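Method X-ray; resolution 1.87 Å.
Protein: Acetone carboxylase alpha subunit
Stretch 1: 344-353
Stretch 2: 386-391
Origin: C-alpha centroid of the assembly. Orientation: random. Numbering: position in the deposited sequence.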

# COMPACT_ATOMS: atom_id res chain seq x y z
N THR A 344 10.69 10.08 7.57
CA THR A 344 10.16 10.29 6.20
C THR A 344 10.95 11.31 5.35
O THR A 344 10.42 11.82 4.35
CB THR A 344 8.66 10.67 6.26
OG1 THR A 344 8.46 11.86 7.02
CG2 THR A 344 7.86 9.54 6.90
N TYR A 345 12.23 11.52 5.68
CA TYR A 345 13.08 12.61 5.11
C TYR A 345 14.20 12.10 4.18
O TYR A 345 15.03 12.91 3.70
CB TYR A 345 13.64 13.55 6.25
CG TYR A 345 12.60 13.78 7.35
CD1 TYR A 345 11.32 14.24 7.02
CD2 TYR A 345 12.89 13.54 8.70
CE1 TYR A 345 10.34 14.38 7.97
CE2 TYR A 345 11.90 13.69 9.68
CZ TYR A 345 10.63 14.11 9.32
OH TYR A 345 9.62 14.21 10.26
N ASN A 346 14.24 10.79 3.90
CA ASN A 346 15.23 10.21 3.02
C ASN A 346 14.99 10.57 1.54
O ASN A 346 13.86 10.98 1.16
CB ASN A 346 15.23 8.68 3.18
CG ASN A 346 15.43 8.26 4.63
OD1 ASN A 346 16.51 8.41 5.17
ND2 ASN A 346 14.36 7.80 5.28
N ALA A 347 16.02 10.43 0.71
CA ALA A 347 15.89 10.76 -0.70
C ALA A 347 16.53 9.73 -1.65
O ALA A 347 16.58 8.50 -1.32
CB ALA A 347 16.40 12.22 -0.93
N HIS A 348 16.93 10.16 -2.84
CA HIS A 348 17.42 9.28 -3.90
C HIS A 348 18.35 10.11 -4.77
O HIS A 348 18.20 11.35 -4.81
CB HIS A 348 16.24 8.74 -4.70
CG HIS A 348 16.57 7.67 -5.70
ND1 HIS A 348 17.09 7.95 -6.93
CD2 HIS A 348 16.34 6.33 -5.68
CE1 HIS A 348 17.23 6.82 -7.63
NE2 HIS A 348 16.77 5.83 -6.89
N GLN A 349 19.30 9.47 -5.44
CA GLN A 349 20.26 10.18 -6.29
C GLN A 349 19.56 11.06 -7.36
O GLN A 349 20.00 12.16 -7.64
CB GLN A 349 21.33 9.22 -6.88
CG GLN A 349 20.83 8.26 -7.95
CD GLN A 349 21.99 7.43 -8.52
OE1 GLN A 349 22.46 7.68 -9.62
NE2 GLN A 349 22.45 6.47 -7.77
N VAL A 350 18.49 10.56 -7.96
CA VAL A 350 17.72 11.30 -8.97
C VAL A 350 17.04 12.56 -8.40
O VAL A 350 17.18 13.64 -8.99
CB VAL A 350 16.65 10.39 -9.65
CG1 VAL A 350 15.74 11.21 -10.54
CG2 VAL A 350 17.30 9.25 -10.45
N SER A 351 16.28 12.43 -7.31
CA SER A 351 15.62 13.61 -6.74
C SER A 351 16.65 14.64 -6.21
O SER A 351 16.45 15.84 -6.37
CB SER A 351 14.63 13.21 -5.64
OG SER A 351 15.26 12.50 -4.57
N PHE A 352 17.73 14.16 -5.58
CA PHE A 352 18.76 15.05 -5.10
C PHE A 352 19.43 15.87 -6.22
O PHE A 352 19.51 17.10 -6.12
CB PHE A 352 19.83 14.30 -4.28
CG PHE A 352 20.84 15.21 -3.62
CD1 PHE A 352 20.54 15.84 -2.43
CD2 PHE A 352 22.05 15.45 -4.20
CE1 PHE A 352 21.46 16.70 -1.82
CE2 PHE A 352 23.01 16.28 -3.58
CZ PHE A 352 22.70 16.93 -2.40
N THR A 353 19.88 15.21 -7.27
CA THR A 353 20.57 15.88 -8.39
C THR A 353 19.61 16.70 -9.30
O THR A 353 20.00 17.78 -9.84
CB THR A 353 21.39 14.90 -9.23
OG1 THR A 353 20.55 13.89 -9.81
CG2 THR A 353 22.51 14.25 -8.38
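Stretch 2, residues 386-391: TWMNPD

Stretch 2 has no regular helix or strand. It folds into a type I beta turn from Thr386 to Asn389, closed by Asn389 N donating to Thr386 O at 3.1 Å, and then leaves through Pro390. It lies along the loop that leads into the helix starting at Gln349, and the two stretches run in the same direction: Asn346 pairs with Trp387 (CA to CA 5.4 Å), Ala347 with Met388 (5.0 Å, also CA to CA) and His348 with Asn389 (CA to CA, again 5.0 Å). Together the stretches bury 422 Å².

Few polar bonds accompany this register. Ala347 N donates to Trp387 O at 3.1 Å with an angle of 154°, the one direct backbone hydrogen bond across the contact. Two residues further along stretch 1, Gln349 N comes within 3.2 Å of Met388 O, but the angle is poor and no bond forms. That amide instead donates to water 1, with Gln349 N 3.0 Å from the water oxygen, and the water donates in turn to Asn389 OD1 at 2.7 Å. The same OD1 accepts a weak bond from Gln349 NE2 at 3.4 Å, so Asn389, a t rotamer whose end comes nearer than its CA-to-CB bond suggests, meets both the start of the helix and the Gln349 side chain through one oxygen.

The helix start is organized locally. His348, at the N-cap, points its CA-to-CB bond away from stretch 2, and its ND1 accepts from Val350 N at 3.1 Å. Phe352 N donates to His348 O at 3.0 Å in the first helical turn, and the CA-to-CB bond of Phe352 points toward stretch 2.

Apolar packing centers on the Phe352 ring. Met388 CB lies over one face, 3.7 Å from Phe352 CD1 and 4.0 Å from the ring centroid, a CH-pi contact; Met388 SD is 5.2 Å from the same centroid. Phe352 turns its edge toward the face of Trp387 in an offset edge-to-face pair, the centroids of the Phe352 ring and the six-membered ring of Trp387 5.7 Å apart and the planes at 83°, with Phe352 CE1 3.8 Å from Trp387 CH2. At the indole edge, near its plane, lies the small side chain of Ala347, whose CB is 4.1 Å from Trp387 CZ3.

Pro390 closes the contact at close range: its CD sits 3.1 Å from Ala347 O. With no amide hydrogen, Pro390 cannot donate a backbone hydrogen bond to that carbonyl; its ring carbon CD is simply in close contact with it.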

# COMPACT_ATOMS: atom_id res chain seq x y z
N THR A 386 24.56 7.16 2.10
CA THR A 386 24.16 8.46 2.63
C THR A 386 22.65 8.66 2.46
O THR A 386 21.98 7.93 1.70
CB THR A 386 24.93 9.62 1.97
OG1 THR A 386 24.69 9.59 0.55
CG2 THR A 386 26.47 9.53 2.22
N TRP A 387 22.10 9.67 3.13
CA TRP A 387 20.65 9.95 3.02
C TRP A 387 20.21 10.34 1.60
O TRP A 387 19.05 10.08 1.24
CB TRP A 387 20.20 11.01 4.05
CG TRP A 387 20.76 12.42 3.81
CD1 TRP A 387 21.86 13.00 4.42
CD2 TRP A 387 20.24 13.39 2.91
NE1 TRP A 387 22.03 14.29 3.93
CE2 TRP A 387 21.05 14.54 3.01
CE3 TRP A 387 19.14 13.40 2.03
CZ2 TRP A 387 20.78 15.70 2.26
CZ3 TRP A 387 18.90 14.54 1.28
CH2 TRP A 387 19.70 15.68 1.40
N MET A 388 21.10 10.99 0.83
CA MET A 388 20.85 11.35 -0.57
C MET A 388 21.07 10.21 -1.61
O MET A 388 20.71 10.37 -2.76
CB MET A 388 21.60 12.63 -1.00
CG MET A 388 23.13 12.53 -1.08
SD MET A 388 24.00 12.89 0.46
CE MET A 388 23.81 14.68 0.52
N ASN A 389 21.65 9.08 -1.20
CA ASN A 389 21.82 7.90 -2.09
C ASN A 389 21.76 6.63 -1.22
O ASN A 389 22.75 5.93 -1.05
CB ASN A 389 23.12 8.02 -2.88
CG ASN A 389 23.31 6.95 -3.94
OD1 ASN A 389 22.36 6.22 -4.36
ND2 ASN A 389 24.56 6.81 -4.38
N PRO A 390 20.57 6.34 -0.66
CA PRO A 390 20.48 5.25 0.32
C PRO A 390 20.68 3.88 -0.28
O PRO A 390 20.43 3.68 -1.46
CB PRO A 390 19.06 5.38 0.90
CG PRO A 390 18.57 6.72 0.49
CD PRO A 390 19.27 7.07 -0.78
N ASP A 391 21.06 2.95 0.57
CA ASP A 391 21.34 1.55 0.18
C ASP A 391 20.41 0.55 0.88
O ASP A 391 20.80 -0.63 1.10
CB ASP A 391 22.83 1.24 0.48
CG ASP A 391 23.18 1.37 2.00
OD1 ASP A 391 22.40 1.88 2.80
OD2 ASP A 391 24.26 0.90 2.40
O HOH W 1 19.81 6.52 -5.05